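Local structure of glucan-binding protein C (Streptococcus mutans, 6CAM) at residues I219-S224 against F329-A334. The protein probably binds glucan at the streptococcal cell surface and carries a calcium ion beside its bound sugar. Residues are numbered along the deposited sequence; the frame is centred on the assembly and turned at random.
Sequences IMSLSS and FATNSA. With CA (calcium ion), chain B; BGC (beta-D-glucopyranose), chain D; BGC (beta-D-glucopyranose), chain C.
Ser221 meets the 329-334 loop with its backbone and its side chain at once. Its N gives a nearly straight hydrogen bond to Asn332 O, 2.7 Å long and 172° at the hydrogen, and its O accepts a hydrogen bond from Thr331 OG1, 2.6 Å away. That hydroxyl sits somewhat tilted from the carbonyl plane, carried there because OG1 extends opposite the backbone N (chi1 -177°). Ser221 OG lies wedged between its own N and carbonyl carbon (chi1 66°), which turns it to the Asn332 amide, 3.0 Å from OD1; Asn332 O competes for the same proton.

Asn332 OD1 is itself fixed by an Asx turn, accepting from Ala334 N, while ND2 is held by Thr177 O. On the flank of the polar pairing, Met220 CE curls back to 3.7 Å from Thr331 OG1. Leu222 CD2 touches the edge of the Phe329 ring near its plane, 3.7 Å from CZ, and that ring stacks on Phe314.

Where the segments diverge, one water bridges them, donating to Ser221 OG and Ala330 O and accepting from Ser223 N. This water's O is 2.6 Å from O4 of the nearer glucose. Ser224 binds calcium through both O and OG, with Asn226, Glu237 and a water as fellow ligands; the second glucose is modelled with three hydroxyls on the ion, but its O4 lies implausibly close to Ser224 OG and is doubtful.

The contact thus ties strand 219-222, at the margin of a three-stranded sheet, to the loop leaving strand 325-329 of another sheet. Ser221 is the polar link: its N, O and OG are all engaged, and the water it shares lies beside the sugar's O4, consistent with the two segments lining part of a glucan-binding pocket.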
loop_
_atom_site.group_PDB
_atom_site.type_symbol
_atom_site.label_atom_id
_atom_site.label_comp_id
_atom_site.label_asym_id
_atom_site.label_seq_id
_atom_site.Cartn_x
_atom_site.Cartn_y
_atom_site.Cartn_z
ATOM N N ILE A 219 16.293 0.810 3.613
ATOM C CA ILE A 219 15.153 1.686 3.791
ATOM C C ILE A 219 14.001 1.068 3.052
ATOM O O ILE A 219 14.089 0.840 1.843
ATOM C CB ILE A 219 15.401 3.109 3.301
ATOM C CG1 ILE A 219 16.753 3.649 3.759
ATOM C CG2 ILE A 219 14.285 4.015 3.790
ATOM C CD1 ILE A 219 16.987 3.511 5.243
ATOM N N MET A 220 12.915 0.820 3.768
ATOM C CA MET A 220 11.815 0.076 3.189
ATOM C C MET A 220 10.575 0.903 3.295
ATOM O O MET A 220 10.386 1.656 4.249
ATOM C CB MET A 220 11.676 -1.236 3.861
ATOM C CG MET A 220 12.944 -2.049 3.684
ATOM S SD MET A 220 12.751 -3.785 3.915
ATOM C CE MET A 220 11.743 -4.220 2.484
ATOM N N SER A 221 9.763 0.787 2.266
ATOM C CA SER A 221 8.522 1.511 2.171
ATOM C C SER A 221 7.484 0.893 3.103
ATOM O O SER A 221 7.409 -0.315 3.254
ATOM C CB SER A 221 8.021 1.436 0.735
ATOM O OG SER A 221 7.687 0.097 0.392
ATOM N N LEU A 222 6.653 1.745 3.669
ATOM C CA LEU A 222 5.443 1.353 4.369
ATOM C C LEU A 222 4.368 2.264 3.777
ATOM O O LEU A 222 3.854 3.171 4.434
ATOM C CB LEU A 222 5.606 1.575 5.866
ATOM C CG LEU A 222 6.697 0.689 6.505
ATOM C CD1 LEU A 222 6.966 1.090 7.938
ATOM C CD2 LEU A 222 6.297 -0.757 6.420
ATOM N N SER A 223 4.046 2.019 2.516
ATOM C CA SER A 223 3.141 2.909 1.771
ATOM C C SER A 223 1.708 2.525 1.995
ATOM O O SER A 223 1.416 1.486 2.545
ATOM C CB SER A 223 3.465 2.885 0.262
ATOM O OG SER A 223 4.781 3.342 0.032
ATOM N N SER A 224 0.805 3.399 1.557
ATOM C CA SER A 224 -0.590 3.059 1.416
ATOM C C SER A 224 -1.160 2.625 2.757
ATOM O O SER A 224 -1.837 1.611 2.862
ATOM C CB SER A 224 -0.788 2.025 0.300
ATOM O OG SER A 224 -2.132 1.576 0.234
ATOM N N PHE A 329 -0.501 -5.310 1.655
ATOM C CA PHE A 329 0.590 -4.759 2.384
ATOM C C PHE A 329 1.794 -5.210 1.622
ATOM O O PHE A 329 2.004 -6.388 1.477
ATOM C CB PHE A 329 0.685 -5.278 3.831
ATOM C CG PHE A 329 1.908 -4.763 4.525
ATOM C CD1 PHE A 329 1.893 -3.503 5.077
ATOM C CD2 PHE A 329 3.083 -5.476 4.518
ATOM C CE1 PHE A 329 3.031 -2.978 5.662
ATOM C CE2 PHE A 329 4.216 -4.977 5.122
ATOM C CZ PHE A 329 4.199 -3.722 5.678
ATOM N N ALA A 330 2.639 -4.268 1.238
ATOM C CA ALA A 330 3.797 -4.517 0.419
ATOM C C ALA A 330 4.862 -3.654 1.057
ATOM O O ALA A 330 4.586 -2.553 1.527
ATOM C CB ALA A 330 3.575 -4.146 -1.039
ATOM N N THR A 331 6.059 -4.185 1.153
ATOM C CA THR A 331 7.155 -3.382 1.614
ATOM C C THR A 331 8.312 -3.777 0.732
ATOM O O THR A 331 8.483 -4.935 0.396
ATOM C CB THR A 331 7.454 -3.597 3.112
ATOM O OG1 THR A 331 8.498 -2.704 3.494
ATOM C CG2 THR A 331 7.845 -5.056 3.405
ATOM N N ASN A 332 9.064 -2.782 0.326
ATOM C CA ASN A 332 10.099 -2.939 -0.685
ATOM C C ASN A 332 10.934 -1.682 -0.601
ATOM O O ASN A 332 10.695 -0.866 0.294
ATOM C CB ASN A 332 9.460 -3.153 -2.048
ATOM C CG ASN A 332 8.391 -2.133 -2.348
ATOM O OD1 ASN A 332 8.636 -0.928 -2.245
ATOM N ND2 ASN A 332 7.195 -2.609 -2.714
ATOM N N SER A 333 11.886 -1.483 -1.498
ATOM C CA SER A 333 12.715 -0.301 -1.424
ATOM C C SER A 333 12.087 0.925 -2.088
ATOM O O SER A 333 12.714 1.959 -2.091
ATOM C CB SER A 333 14.089 -0.550 -2.016
ATOM O OG SER A 333 13.967 -0.961 -3.339
ATOM N N ALA A 334 10.879 0.821 -2.631
ATOM C CA ALA A 334 10.291 1.930 -3.388
ATOM C C ALA A 334 9.573 2.851 -2.431
ATOM O O ALA A 334 8.348 2.826 -2.301
ATOM C CB ALA A 334 9.356 1.424 -4.457
HETATM CA CA CA B . -3.414 0.355 1.728
HETATM C C2 BGC D . 0.617 -0.952 -3.321
HETATM C C3 BGC D . 1.610 0.084 -2.742
HETATM C C4 BGC D . 1.949 -0.191 -1.281
HETATM C C5 BGC D . 1.174 -1.407 -0.786
HETATM C C6 BGC D . 1.457 -1.652 0.668
HETATM C C1 BGC D . -0.572 -1.295 -2.397
HETATM O O1 BGC D . -1.652 -0.357 -2.573
HETATM O O2 BGC D . 1.316 -2.156 -3.727
HETATM O O3 BGC D . 1.120 1.440 -2.834
HETATM O O4 BGC D . 3.364 -0.402 -1.126
HETATM O O5 BGC D . -0.230 -1.272 -1.008
HETATM O O6 BGC D . 1.393 -0.573 1.576
HETATM C C2 BGC C . -5.711 -1.552 1.312
HETATM C C3 BGC C . -4.699 -0.836 0.505
HETATM C C4 BGC C . -5.175 -0.111 -0.722
HETATM C C5 BGC C . -6.529 0.589 -0.487
HETATM C C6 BGC C . -7.197 1.262 -1.702
HETATM C C1 BGC C . -7.034 -0.803 1.406
HETATM O O1 BGC C . -8.050 -1.671 1.958
HETATM O O2 BGC C . -4.918 -1.336 2.471
HETATM O O3 BGC C . -3.449 -1.583 0.439
HETATM O O4 BGC C . -4.119 0.798 -0.492
HETATM O O5 BGC C . -7.432 -0.351 0.100
HETATM O O6 BGC C . -7.480 2.680 -1.453
HETATM O O HOH W 1 5.024 -0.038 0.849
HETATM O O HOH W 2 -1.622 -1.070 2.294
#